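Local coordinates for protein triphenylmethane reductase (Citrobacter sp., PDB 2JL1) that binds NADP(H) in a Rossmann-type fold and reduces triphenylmethane dyes, probably by hydride transfer from the nicotinamide, at residues Q11-V16 with R175-A179; E48-G52 with K62-V67; P134-N140 with E192-L198; T163-I169 with Y252-S256. Residue numbers count along the deposited sequence, not the author numbering.

In the fold
Contacts 1, 2 and 3 lie in or beside the seven-stranded parallel sheet of the NADP-binding Rossmann fold. Contact 4 lies apart, about 41 Å from contact 2 between centres. Contact 1 holds the pyrophosphate of NADP. It touches contact 3: L178 CD2 lies 3.4 Å from N140 OD1, and L12 CD2 lies 4.1 Å from N140 ND2. Contacts 2 and 3 involve the two outermost strands of that sheet, 48-51 and 194-198, and their centres are about 23 Å apart. G52 of contact 2 touches NADP, and the side chain of N140 comes within about 5 Å of it. In contact 4 the side chain of I255 stays about 9 Å from the cofactor.

Contact 1 (Q11-V16 with R175-A179); sequences QLGGLV and RNELA. With NAP (NADP nicotinamide-adenine-dinucleotide phosphate), chain B.
An arginine from a second helix joins the first helix in holding the NADP pyrophosphate. R175 NE donates to NAP O2N at 2.7 Å. At the N-terminal end of helix 11-20, Q11 N donates to NAP O2A at 2.9 Å and L12 N to NAP O1N at 2.6 Å. R175 runs extended, with chi1 m and chi2 and chi3 t. Q11 OE1 lies over one face of the R175 guanidinium, 3.4 Å from R175 NH1, at a poor hydrogen-bonding angle. Both segments are helical. Their axes approach to 8.6 Å and cross at -52°. L12 CA faces R175 CA at 5.8 Å, and V16 CA faces A179 CA at 4.6 Å. The small A179 permits this approach: A179 CB meets L15 CB at 3.6 Å and V16 CG2 at 3.8 Å. L12 (chi1 t, chi2 p) sets CD1 4.1 Å from L178 CB. Y143, another NADP-binding residue, touches L12, R175 and L178. Dinucleotide phosphates bound by the N-terminus of the first helix are characteristic of the Rossmann fold.

Contact 2 (E48-G52 with K62-V67); sequences EVRHG and KAFAGV
R50 spends its guanidinium on one carboxylate and two backbone carbonyls. NH1 of R50 donates to A63 O at 2.7 Å and to A65 O at 3.0 Å. On the same strand, R50 NE forms a salt bridge with E48 OE1 at 2.9 Å. A weak bond from R50 NH2 to E48 OE1, 3.3 Å, adds to it. R50 reaches across with chi1 m and chi2 and chi3 t. The 48-51 backbone is extended. The 62-67 segment leaves a helix and makes a type II turn from F64 to V67, closed by V67 N to F64 O at 3.1 Å. G66 takes the positive phi of 77°. A63 CB packs 3.5 Å from H51 O and 4.2 Å from G52 CA; the G52 and A63 CA atoms are 5.7 Å apart. Strand 48-51 and helix 57-63 form a beta-alpha unit of the Rossmann fold, and G52, after the strand, touches NADP. Strand 48-51 is outermost in the parallel sheet and bonds through its backbone to strand 29-33. F64 packs on helix 80-96.

Contact 3 (P134-N140 with E192-L198); sequences PYTFLRN and ENKTYNL
R139, L198 and N193 lose the most surface here, where strands 135-140 and 194-198 pair in parallel. The axes run 4.7 Å apart at 18°. Pairs run in register from T136 with K194 to N140 with L198. The regular ladder is F137 N to K194 O and Y196 N to F137 O, both 2.9 Å, then R139 N to Y196 O and L198 N to R139 O, both 2.8 Å. Before it, Y135 O takes weak bonds from N193 N (2.6 Å) and K194 N (3.4 Å). R139 (chi1 m, chi2 t) shares its sheet face with T195 and N197; R139 CD meets T195 CG2 at 3.4 Å. L198 CD1 packs 3.8 Å from L138 CD2. N193, with phi/psi 58/43, places CA 3.7 Å from the centroid of the Y135 ring in a CH-pi contact. L138 and L198 meet on the face covered by helix 175-186, which also carries T136, K194, Y196 and N140; on the other face, salt bridges to E125 and E111 balance the R139 charge.

Contact 4 (T163-I169 with Y252-S256); sequences TNAGSGI and YDAIS
A loop following strand 160-163 lies against the C-terminal part of helix 242-256. T163 OG1 accepts from A165 N at 3.0 Å, an ST turn, and also bonds to H223. A type II' turn follows from A165 to G168, with G166 at phi/psi 51/-132 and G168 N bonded to A165 O at 2.9 Å. T163 CB sits over the Y252 ring, 3.8 Å from its centroid, in a CH-pi contact. A165 CB touches I255 CG2 at 4.0 Å. Three CA-H...O contacts join the backbones: A165 CA to Y252 O (3.4 Å), S256 CA to A165 O (3.2 Å) and G168 CA to I255 O (3.4 Å). A CB on G168 would clash with I255 O. One water bridges I169 O and I255 O, each at 2.7 Å. Another accepts from N164 ND2 at 3.0 Å and donates to D253 OD2 at 2.5 Å. N164 ND2 also bonds to A249 O, and D253 salt-bridges K257. The motif is an ST turn running into a type II' turn, packed on a helix.

Contact 1 (Q11-V16 with R175-A179)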
loop_
_atom_site.group_PDB
_atom_site.type_symbol
_atom_site.label_atom_id
_atom_site.label_comp_id
_atom_site.label_asym_id
_atom_site.label_seq_id
_atom_site.Cartn_x
_atom_site.Cartn_y
_atom_site.Cartn_z
ATOM N N GLN A 11 12.437 3.546 -21.296
ATOM C CA GLN A 11 12.757 4.905 -21.732
ATOM C C GLN A 11 13.294 5.712 -20.561
ATOM O O GLN A 11 14.366 6.317 -20.657
ATOM C CB GLN A 11 11.549 5.570 -22.430
ATOM C CG GLN A 11 11.012 4.699 -23.579
ATOM C CD GLN A 11 9.840 5.317 -24.309
ATOM O OE1 GLN A 11 10.019 6.237 -25.104
ATOM N NE2 GLN A 11 8.630 4.811 -24.045
ATOM N N LEU A 12 12.596 5.671 -19.429
ATOM C CA LEU A 12 13.048 6.440 -18.266
ATOM C C LEU A 12 14.369 5.919 -17.730
ATOM O O LEU A 12 15.264 6.703 -17.448
ATOM C CB LEU A 12 11.986 6.433 -17.146
ATOM C CG LEU A 12 12.230 7.333 -15.925
ATOM C CD1 LEU A 12 12.011 8.818 -16.266
ATOM C CD2 LEU A 12 11.295 6.919 -14.766
ATOM N N GLY A 13 14.462 4.601 -17.571
ATOM C CA GLY A 13 15.658 3.909 -17.058
ATOM C C GLY A 13 16.919 4.167 -17.865
ATOM O O GLY A 13 17.990 4.390 -17.302
ATOM N N GLY A 14 16.789 4.137 -19.191
ATOM C CA GLY A 14 17.912 4.405 -20.108
ATOM C C GLY A 14 18.393 5.836 -19.954
ATOM O O GLY A 14 19.590 6.092 -19.951
ATOM N N LEU A 15 17.461 6.771 -19.786
ATOM C CA LEU A 15 17.828 8.179 -19.560
ATOM C C LEU A 15 18.477 8.411 -18.183
ATOM O O LEU A 15 19.359 9.259 -18.052
ATOM C CB LEU A 15 16.626 9.110 -19.765
ATOM C CG LEU A 15 16.053 9.345 -21.166
ATOM C CD1 LEU A 15 14.645 9.998 -21.071
ATOM C CD2 LEU A 15 16.988 10.200 -22.015
ATOM N N VAL A 16 18.051 7.670 -17.164
ATOM C CA VAL A 16 18.663 7.765 -15.829
ATOM C C VAL A 16 20.133 7.320 -15.925
ATOM O O VAL A 16 21.023 7.994 -15.418
ATOM C CB VAL A 16 17.900 6.929 -14.739
ATOM C CG1 VAL A 16 18.757 6.752 -13.470
ATOM C CG2 VAL A 16 16.603 7.617 -14.333
ATOM N N ARG A 175 10.382 12.997 -19.559
ATOM C CA ARG A 175 11.138 11.859 -18.997
ATOM C C ARG A 175 12.568 12.257 -18.742
ATOM O O ARG A 175 13.156 11.842 -17.746
ATOM C CB ARG A 175 11.186 10.704 -19.974
ATOM C CG ARG A 175 10.023 9.812 -19.940
ATOM C CD ARG A 175 10.347 8.556 -20.725
ATOM N NE ARG A 175 9.086 7.914 -21.055
ATOM C CZ ARG A 175 8.456 8.083 -22.211
ATOM N NH1 ARG A 175 9.007 8.824 -23.162
ATOM N NH2 ARG A 175 7.295 7.479 -22.417
ATOM N N ASN A 176 13.128 13.043 -19.663
ATOM C CA ASN A 176 14.507 13.489 -19.539
ATOM C C ASN A 176 14.759 14.229 -18.233
ATOM O O ASN A 176 15.698 13.907 -17.519
ATOM C CB ASN A 176 14.941 14.337 -20.725
ATOM C CG ASN A 176 16.365 14.764 -20.607
ATOM O OD1 ASN A 176 16.662 15.953 -20.562
ATOM N ND2 ASN A 176 17.260 13.799 -20.502
ATOM N N GLU A 177 13.905 15.192 -17.908
ATOM C CA GLU A 177 14.060 15.954 -16.659
ATOM C C GLU A 177 13.768 15.129 -15.421
ATOM O O GLU A 177 14.423 15.311 -14.405
ATOM C CB GLU A 177 13.200 17.222 -16.656
ATOM C CG GLU A 177 13.602 18.219 -17.727
ATOM C CD GLU A 177 12.738 19.451 -17.735
ATOM O OE1 GLU A 177 11.489 19.348 -17.887
ATOM O OE2 GLU A 177 13.339 20.525 -17.647
ATOM N N LEU A 178 12.803 14.219 -15.499
ATOM C CA LEU A 178 12.539 13.310 -14.376
ATOM C C LEU A 178 13.718 12.371 -14.158
ATOM O O LEU A 178 14.062 12.046 -13.022
ATOM C CB LEU A 178 11.283 12.498 -14.621
ATOM C CG LEU A 178 10.037 13.370 -14.644
ATOM C CD1 LEU A 178 8.837 12.590 -15.245
ATOM C CD2 LEU A 178 9.762 13.933 -13.236
ATOM N N ALA A 179 14.357 11.964 -15.251
ATOM C CA ALA A 179 15.527 11.084 -15.173
ATOM C C ALA A 179 16.714 11.801 -14.565
ATOM O O ALA A 179 17.500 11.210 -13.815
ATOM C CB ALA A 179 15.890 10.567 -16.554
HETATM P PA NAP B . 8.869 1.817 -20.446
HETATM O O1A NAP B . 7.620 1.200 -20.970
HETATM O O2A NAP B . 9.778 2.368 -21.473
HETATM O O5B NAP B . 9.676 0.799 -19.522
HETATM C C5B NAP B . 9.073 -0.114 -18.631
HETATM C C4B NAP B . 10.226 -0.970 -18.129
HETATM O O4B NAP B . 9.766 -1.956 -17.214
HETATM C C3B NAP B . 10.861 -1.689 -19.319
HETATM O O3B NAP B . 12.258 -1.572 -19.248
HETATM C C2B NAP B . 10.475 -3.128 -19.120
HETATM O O2B NAP B . 11.510 -3.977 -19.503
HETATM C C1B NAP B . 10.325 -3.192 -17.614
HETATM N N9A NAP B . 9.534 -4.374 -17.246
HETATM C C8A NAP B . 8.305 -4.750 -17.712
HETATM N N7A NAP B . 7.968 -5.911 -17.102
HETATM C C5A NAP B . 8.977 -6.280 -16.279
HETATM C C6A NAP B . 9.159 -7.375 -15.434
HETATM N N6A NAP B . 8.230 -8.322 -15.328
HETATM N N1A NAP B . 10.320 -7.469 -14.703
HETATM C C2A NAP B . 11.296 -6.503 -14.814
HETATM N N3A NAP B . 11.113 -5.419 -15.643
HETATM C C4A NAP B . 9.969 -5.320 -16.367
HETATM O O3 NAP B . 8.415 2.986 -19.412
HETATM P PN NAP B . 9.027 4.454 -19.157
HETATM O O1N NAP B . 10.481 4.287 -18.996
HETATM O O2N NAP B . 8.497 5.386 -20.191
HETATM O O5D NAP B . 8.417 4.815 -17.675
HETATM C C5D NAP B . 8.849 4.088 -16.533
HETATM C C4D NAP B . 7.719 3.679 -15.582
HETATM O O4D NAP B . 6.954 4.824 -15.243
HETATM C C3D NAP B . 6.736 2.690 -16.214
HETATM O O3D NAP B . 7.038 1.337 -15.987
HETATM C C2D NAP B . 5.391 3.061 -15.619
HETATM O O2D NAP B . 5.080 2.381 -14.420
HETATM C C1D NAP B . 5.568 4.523 -15.269
HETATM N N1N NAP B . 4.818 5.323 -16.252
HETATM C C2N NAP B . 4.637 6.638 -15.963
HETATM C C3N NAP B . 3.911 7.430 -16.806
HETATM C C7N NAP B . 3.694 8.849 -16.493
HETATM O O7N NAP B . 3.040 9.624 -17.494
HETATM N N7N NAP B . 4.087 9.283 -15.289
HETATM C C4N NAP B . 3.435 6.909 -18.027
HETATM C C5N NAP B . 3.706 5.603 -18.351
HETATM C C6N NAP B . 4.360 4.789 -17.420
HETATM P P2B NAP B . 11.566 -4.646 -20.972
HETATM O O1X NAP B . 12.486 -3.790 -21.820
HETATM O O2X NAP B . 10.197 -4.714 -21.629
HETATM O O3X NAP B . 12.127 -6.036 -20.753
#

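Contact 2 (E48-G52 with K62-V67)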
loop_
_atom_site.group_PDB
_atom_site.type_symbol
_atom_site.label_atom_id
_atom_site.label_comp_id
_atom_site.label_asym_id
_atom_site.label_seq_id
_atom_site.Cartn_x
_atom_site.Cartn_y
_atom_site.Cartn_z
ATOM N N GLU A 48 27.501 -2.532 -15.783
ATOM C CA GLU A 48 27.217 -3.927 -15.447
ATOM C C GLU A 48 25.726 -4.212 -15.594
ATOM O O GLU A 48 24.890 -3.455 -15.103
ATOM C CB GLU A 48 27.672 -4.248 -14.016
ATOM C CG GLU A 48 27.568 -5.745 -13.646
ATOM C CD GLU A 48 27.743 -6.013 -12.158
ATOM O OE1 GLU A 48 27.284 -7.073 -11.675
ATOM O OE2 GLU A 48 28.334 -5.161 -11.460
ATOM N N VAL A 49 25.405 -5.313 -16.263
ATOM C CA VAL A 49 24.010 -5.725 -16.508
ATOM C C VAL A 49 23.703 -6.928 -15.615
ATOM O O VAL A 49 24.499 -7.858 -15.535
ATOM C CB VAL A 49 23.797 -6.127 -18.007
ATOM C CG1 VAL A 49 22.485 -6.879 -18.210
ATOM C CG2 VAL A 49 23.883 -4.913 -18.936
ATOM N N ARG A 50 22.559 -6.913 -14.941
ATOM C CA ARG A 50 22.098 -8.090 -14.190
ATOM C C ARG A 50 20.666 -8.373 -14.562
ATOM O O ARG A 50 19.924 -7.457 -14.867
ATOM C CB ARG A 50 22.175 -7.860 -12.685
ATOM C CG ARG A 50 23.565 -7.719 -12.152
ATOM C CD ARG A 50 23.534 -7.377 -10.684
ATOM N NE ARG A 50 24.881 -7.235 -10.147
ATOM C CZ ARG A 50 25.180 -7.093 -8.852
ATOM N NH1 ARG A 50 24.216 -7.057 -7.930
ATOM N NH2 ARG A 50 26.458 -6.977 -8.472
ATOM N N HIS A 51 20.295 -9.648 -14.547
ATOM C CA HIS A 51 18.932 -10.062 -14.831
ATOM C C HIS A 51 18.094 -9.916 -13.569
ATOM O O HIS A 51 18.433 -10.449 -12.530
ATOM C CB HIS A 51 18.910 -11.513 -15.292
ATOM C CG HIS A 51 17.539 -12.036 -15.587
ATOM N ND1 HIS A 51 17.009 -13.131 -14.939
ATOM C CD2 HIS A 51 16.593 -11.626 -16.469
ATOM C CE1 HIS A 51 15.796 -13.371 -15.406
ATOM N NE2 HIS A 51 15.518 -12.475 -16.334
ATOM N N GLY A 52 16.991 -9.200 -13.672
ATOM C CA GLY A 52 16.089 -9.046 -12.541
ATOM C C GLY A 52 14.707 -8.926 -13.127
ATOM O O GLY A 52 14.417 -7.964 -13.832
ATOM N N LYS A 62 19.271 -12.129 -6.289
ATOM C CA LYS A 62 20.608 -12.133 -6.881
ATOM C C LYS A 62 20.991 -10.772 -7.486
ATOM O O LYS A 62 22.122 -10.312 -7.302
ATOM C CB LYS A 62 20.711 -13.246 -7.926
ATOM C CG LYS A 62 20.330 -14.627 -7.379
ATOM C CD LYS A 62 20.122 -15.654 -8.487
ATOM C CE LYS A 62 19.250 -16.802 -7.986
ATOM N NZ LYS A 62 19.430 -18.064 -8.787
ATOM N N ALA A 63 20.058 -10.125 -8.190
ATOM C CA ALA A 63 20.337 -8.830 -8.811
ATOM C C ALA A 63 20.656 -7.727 -7.797
ATOM O O ALA A 63 21.515 -6.865 -8.042
ATOM C CB ALA A 63 19.193 -8.411 -9.737
ATOM N N PHE A 64 19.974 -7.761 -6.653
ATOM C CA PHE A 64 20.151 -6.735 -5.636
ATOM C C PHE A 64 21.300 -7.046 -4.678
ATOM O O PHE A 64 21.604 -6.225 -3.812
ATOM C CB PHE A 64 18.864 -6.531 -4.812
ATOM C CG PHE A 64 17.676 -6.053 -5.605
ATOM C CD1 PHE A 64 17.828 -5.468 -6.859
ATOM C CD2 PHE A 64 16.399 -6.148 -5.065
ATOM C CE1 PHE A 64 16.710 -5.023 -7.579
ATOM C CE2 PHE A 64 15.281 -5.694 -5.763
ATOM C CZ PHE A 64 15.431 -5.128 -7.020
ATOM N N ALA A 65 21.903 -8.231 -4.810
ATOM C CA ALA A 65 23.002 -8.653 -3.940
ATOM C C ALA A 65 24.076 -7.587 -3.940
ATOM O O ALA A 65 24.610 -7.244 -4.978
ATOM C CB ALA A 65 23.583 -9.975 -4.409
ATOM N N GLY A 66 24.361 -7.033 -2.776
ATOM C CA GLY A 66 25.453 -6.092 -2.645
ATOM C C GLY A 66 25.226 -4.685 -3.157
ATOM O O GLY A 66 26.152 -3.882 -3.117
ATOM N N VAL A 67 24.022 -4.352 -3.634
ATOM C CA VAL A 67 23.799 -2.967 -4.090
ATOM C C VAL A 67 23.519 -2.005 -2.935
ATOM O O VAL A 67 22.745 -2.302 -2.013
ATOM C CB VAL A 67 22.813 -2.811 -5.324
ATOM C CG1 VAL A 67 22.811 -4.043 -6.205
ATOM C CG2 VAL A 67 21.426 -2.466 -4.908
#

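Contact 3 (P134-N140 with E192-L198)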
loop_
_atom_site.group_PDB
_atom_site.type_symbol
_atom_site.label_atom_id
_atom_site.label_comp_id
_atom_site.label_asym_id
_atom_site.label_seq_id
_atom_site.Cartn_x
_atom_site.Cartn_y
_atom_site.Cartn_z
ATOM N N PRO A 134 16.184 3.625 4.309
ATOM C CA PRO A 134 16.112 5.048 3.942
ATOM C C PRO A 134 15.610 5.188 2.512
ATOM O O PRO A 134 16.188 4.575 1.609
ATOM C CB PRO A 134 17.577 5.493 4.006
ATOM C CG PRO A 134 18.214 4.558 4.995
ATOM C CD PRO A 134 17.494 3.260 4.886
ATOM N N TYR A 135 14.552 5.976 2.311
ATOM C CA TYR A 135 13.849 6.032 1.010
ATOM C C TYR A 135 13.879 7.434 0.430
ATOM O O TYR A 135 14.088 8.425 1.144
ATOM C CB TYR A 135 12.372 5.586 1.142
ATOM C CG TYR A 135 11.557 6.537 2.008
ATOM C CD1 TYR A 135 10.965 7.685 1.459
ATOM C CD2 TYR A 135 11.426 6.316 3.384
ATOM C CE1 TYR A 135 10.239 8.575 2.254
ATOM C CE2 TYR A 135 10.700 7.198 4.191
ATOM C CZ TYR A 135 10.128 8.323 3.626
ATOM O OH TYR A 135 9.436 9.196 4.418
ATOM N N THR A 136 13.665 7.513 -0.878
ATOM C CA THR A 136 13.306 8.759 -1.532
ATOM C C THR A 136 12.163 8.438 -2.481
ATOM O O THR A 136 12.310 7.611 -3.370
ATOM C CB THR A 136 14.442 9.374 -2.368
ATOM O OG1 THR A 136 15.628 9.537 -1.561
ATOM C CG2 THR A 136 14.001 10.760 -2.883
ATOM N N PHE A 137 11.035 9.106 -2.295
ATOM C CA PHE A 137 9.900 8.895 -3.178
ATOM C C PHE A 137 9.917 10.015 -4.209
ATOM O O PHE A 137 9.725 11.194 -3.895
ATOM C CB PHE A 137 8.598 8.846 -2.377
ATOM C CG PHE A 137 8.515 7.675 -1.441
ATOM C CD1 PHE A 137 7.816 7.778 -0.243
ATOM C CD2 PHE A 137 9.145 6.471 -1.747
ATOM C CE1 PHE A 137 7.710 6.692 0.616
ATOM C CE2 PHE A 137 9.068 5.388 -0.852
ATOM C CZ PHE A 137 8.351 5.514 0.325
ATOM N N LEU A 138 10.264 9.629 -5.423
ATOM C CA LEU A 138 10.377 10.506 -6.554
ATOM C C LEU A 138 9.013 10.450 -7.217
ATOM O O LEU A 138 8.739 9.580 -8.061
ATOM C CB LEU A 138 11.472 9.971 -7.509
ATOM C CG LEU A 138 12.905 9.911 -6.953
ATOM C CD1 LEU A 138 13.834 9.015 -7.825
ATOM C CD2 LEU A 138 13.495 11.308 -6.784
ATOM N N ARG A 139 8.116 11.330 -6.793
ATOM C CA ARG A 139 6.729 11.232 -7.248
ATOM C C ARG A 139 6.578 11.969 -8.570
ATOM O O ARG A 139 6.426 13.186 -8.595
ATOM C CB ARG A 139 5.781 11.808 -6.193
ATOM C CG ARG A 139 5.673 10.980 -4.925
ATOM C CD ARG A 139 4.582 11.555 -4.061
ATOM N NE ARG A 139 4.054 10.576 -3.113
ATOM C CZ ARG A 139 2.915 10.761 -2.438
ATOM N NH1 ARG A 139 2.220 11.889 -2.604
ATOM N NH2 ARG A 139 2.459 9.832 -1.605
ATOM N N ASN A 140 6.657 11.230 -9.673
ATOM C CA ASN A 140 6.746 11.849 -10.994
ATOM C C ASN A 140 5.391 12.339 -11.487
ATOM O O ASN A 140 4.379 11.712 -11.228
ATOM C CB ASN A 140 7.352 10.877 -12.012
ATOM C CG ASN A 140 8.837 10.640 -11.788
ATOM O OD1 ASN A 140 9.504 11.382 -11.051
ATOM N ND2 ASN A 140 9.353 9.581 -12.388
ATOM N N GLU A 192 17.467 11.467 2.005
ATOM C CA GLU A 192 16.993 10.328 2.754
ATOM C C GLU A 192 15.671 10.629 3.456
ATOM O O GLU A 192 15.478 11.699 4.058
ATOM C CB GLU A 192 18.052 9.831 3.726
ATOM C CG GLU A 192 19.085 8.962 3.028
ATOM C CD GLU A 192 20.408 8.914 3.756
ATOM O OE1 GLU A 192 21.337 9.645 3.323
ATOM O OE2 GLU A 192 20.522 8.153 4.756
ATOM N N ASN A 193 14.752 9.684 3.338
ATOM C CA ASN A 193 13.438 9.804 3.965
ATOM C C ASN A 193 12.652 11.043 3.520
ATOM O O ASN A 193 12.024 11.728 4.329
ATOM C CB ASN A 193 13.585 9.724 5.487
ATOM C CG ASN A 193 14.271 8.448 5.930
ATOM O OD1 ASN A 193 15.088 8.458 6.863
ATOM N ND2 ASN A 193 13.937 7.337 5.283
ATOM N N LYS A 194 12.683 11.313 2.220
ATOM C CA LYS A 194 11.993 12.489 1.645
ATOM C C LYS A 194 11.070 12.079 0.522
ATOM O O LYS A 194 11.334 11.090 -0.164
ATOM C CB LYS A 194 13.019 13.474 1.068
ATOM C CG LYS A 194 14.044 13.964 2.051
ATOM C CD LYS A 194 13.606 15.217 2.734
ATOM C CE LYS A 194 14.595 15.600 3.813
ATOM N NZ LYS A 194 15.771 16.329 3.241
ATOM N N THR A 195 9.987 12.840 0.354
ATOM C CA THR A 195 9.061 12.686 -0.759
ATOM C C THR A 195 9.162 13.977 -1.570
ATOM O O THR A 195 9.144 15.075 -0.998
ATOM C CB THR A 195 7.587 12.412 -0.271
ATOM O OG1 THR A 195 7.548 11.202 0.507
ATOM C CG2 THR A 195 6.619 12.259 -1.437
ATOM N N TYR A 196 9.305 13.841 -2.894
ATOM C CA TYR A 196 9.284 14.983 -3.798
ATOM C C TYR A 196 8.140 14.814 -4.768
ATOM O O TYR A 196 7.939 13.724 -5.296
ATOM C CB TYR A 196 10.615 15.102 -4.579
ATOM C CG TYR A 196 11.790 15.336 -3.688
ATOM C CD1 TYR A 196 11.922 16.526 -2.973
ATOM C CD2 TYR A 196 12.760 14.353 -3.521
ATOM C CE1 TYR A 196 13.020 16.738 -2.095
ATOM C CE2 TYR A 196 13.832 14.542 -2.670
ATOM C CZ TYR A 196 13.965 15.726 -1.967
ATOM O OH TYR A 196 15.040 15.894 -1.137
ATOM N N ASN A 197 7.373 15.873 -4.994
ATOM C CA ASN A 197 6.362 15.852 -6.060
ATOM C C ASN A 197 6.988 16.540 -7.266
ATOM O O ASN A 197 7.123 17.751 -7.286
ATOM C CB ASN A 197 5.044 16.504 -5.596
ATOM C CG ASN A 197 4.324 15.687 -4.530
ATOM O OD1 ASN A 197 3.715 14.630 -4.804
ATOM N ND2 ASN A 197 4.349 16.193 -3.308
ATOM N N LEU A 198 7.430 15.734 -8.238
ATOM C CA LEU A 198 8.247 16.188 -9.353
ATOM C C LEU A 198 7.378 16.556 -10.555
ATOM O O LEU A 198 7.101 15.733 -11.427
ATOM C CB LEU A 198 9.342 15.131 -9.686
ATOM C CG LEU A 198 10.299 14.751 -8.538
ATOM C CD1 LEU A 198 11.226 13.563 -8.901
ATOM C CD2 LEU A 198 11.155 15.968 -8.067
HETATM O O HOH W 1 8.405 11.350 3.180
#

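Contact 4 (T163-I169 with Y252-S256)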
loop_
_atom_site.group_PDB
_atom_site.type_symbol
_atom_site.label_atom_id
_atom_site.label_comp_id
_atom_site.label_asym_id
_atom_site.label_seq_id
_atom_site.Cartn_x
_atom_site.Cartn_y
_atom_site.Cartn_z
ATOM N N THR A 163 -8.853 16.188 -28.262
ATOM C CA THR A 163 -8.796 15.592 -26.920
ATOM C C THR A 163 -10.123 15.753 -26.229
ATOM O O THR A 163 -10.897 16.617 -26.586
ATOM C CB THR A 163 -7.804 16.345 -25.978
ATOM O OG1 THR A 163 -8.438 17.526 -25.473
ATOM C CG2 THR A 163 -6.536 16.731 -26.688
ATOM N N ASN A 164 -10.355 14.965 -25.187
ATOM C CA ASN A 164 -11.464 15.254 -24.279
ATOM C C ASN A 164 -10.995 15.860 -22.948
ATOM O O ASN A 164 -11.650 15.667 -21.927
ATOM C CB ASN A 164 -12.320 13.996 -24.035
ATOM C CG ASN A 164 -11.496 12.801 -23.592
ATOM O OD1 ASN A 164 -10.492 12.470 -24.215
ATOM N ND2 ASN A 164 -11.921 12.138 -22.516
ATOM N N ALA A 165 -9.912 16.645 -22.983
ATOM C CA ALA A 165 -9.322 17.251 -21.776
ATOM C C ALA A 165 -9.901 18.607 -21.397
ATOM O O ALA A 165 -9.597 19.131 -20.327
ATOM C CB ALA A 165 -7.804 17.384 -21.934
ATOM N N GLY A 166 -10.730 19.180 -22.257
ATOM C CA GLY A 166 -11.201 20.547 -22.079
ATOM C C GLY A 166 -10.059 21.526 -21.843
ATOM O O GLY A 166 -9.042 21.520 -22.567
ATOM N N SER A 167 -10.227 22.354 -20.811
ATOM C CA SER A 167 -9.247 23.330 -20.428
ATOM C C SER A 167 -8.511 22.841 -19.190
ATOM O O SER A 167 -7.976 23.631 -18.439
ATOM C CB SER A 167 -9.930 24.686 -20.163
ATOM O OG SER A 167 -10.763 24.617 -19.015
ATOM N N GLY A 168 -8.477 21.517 -19.006
ATOM C CA GLY A 168 -7.747 20.891 -17.937
ATOM C C GLY A 168 -6.277 21.293 -17.962
ATOM O O GLY A 168 -5.656 21.426 -19.024
ATOM N N ILE A 169 -5.754 21.559 -16.773
ATOM C CA ILE A 169 -4.397 22.038 -16.602
ATOM C C ILE A 169 -3.410 20.860 -16.519
ATOM O O ILE A 169 -3.705 19.843 -15.884
ATOM C CB ILE A 169 -4.326 22.938 -15.347
ATOM C CG1 ILE A 169 -5.160 24.224 -15.578
ATOM C CG2 ILE A 169 -2.885 23.283 -14.997
ATOM C CD1 ILE A 169 -5.415 25.015 -14.273
ATOM N N TYR A 252 -7.119 11.899 -20.552
ATOM C CA TYR A 252 -7.651 13.220 -20.894
ATOM C C TYR A 252 -8.823 13.571 -19.974
ATOM O O TYR A 252 -8.959 14.693 -19.539
ATOM C CB TYR A 252 -8.136 13.248 -22.337
ATOM C CG TYR A 252 -7.059 13.296 -23.404
ATOM C CD1 TYR A 252 -5.854 13.974 -23.204
ATOM C CD2 TYR A 252 -7.294 12.728 -24.652
ATOM C CE1 TYR A 252 -4.887 14.041 -24.213
ATOM C CE2 TYR A 252 -6.340 12.786 -25.675
ATOM C CZ TYR A 252 -5.142 13.442 -25.442
ATOM O OH TYR A 252 -4.232 13.515 -26.456
ATOM N N ASP A 253 -9.654 12.589 -19.660
ATOM C CA ASP A 253 -10.823 12.839 -18.804
ATOM C C ASP A 253 -10.368 13.222 -17.387
ATOM O O ASP A 253 -10.924 14.132 -16.779
ATOM C CB ASP A 253 -11.759 11.604 -18.795
ATOM C CG ASP A 253 -13.014 11.831 -17.971
ATOM O OD1 ASP A 253 -13.112 11.261 -16.873
ATOM O OD2 ASP A 253 -13.890 12.595 -18.403
ATOM N N ALA A 254 -9.343 12.552 -16.875
ATOM C CA ALA A 254 -8.824 12.861 -15.543
ATOM C C ALA A 254 -8.275 14.292 -15.573
ATOM O O ALA A 254 -8.526 15.079 -14.672
ATOM C CB ALA A 254 -7.714 11.837 -15.136
ATOM N N ILE A 255 -7.551 14.616 -16.642
ATOM C CA ILE A 255 -7.027 15.966 -16.837
ATOM C C ILE A 255 -8.168 16.998 -16.842
ATOM O O ILE A 255 -8.065 18.015 -16.134
ATOM C CB ILE A 255 -6.104 16.068 -18.094
ATOM C CG1 ILE A 255 -4.777 15.331 -17.852
ATOM C CG2 ILE A 255 -5.815 17.562 -18.468
ATOM C CD1 ILE A 255 -3.984 15.119 -19.164
ATOM N N SER A 256 -9.272 16.722 -17.574
ATOM C CA SER A 256 -10.415 17.642 -17.577
ATOM C C SER A 256 -10.994 17.852 -16.176
ATOM O O SER A 256 -11.720 18.811 -15.970
ATOM C CB SER A 256 -11.541 17.159 -18.478
ATOM O OG SER A 256 -12.254 16.102 -17.868
HETATM O O HOH W 2 -14.014 13.397 -20.726
HETATM O O HOH W 3 -5.750 18.473 -14.801
#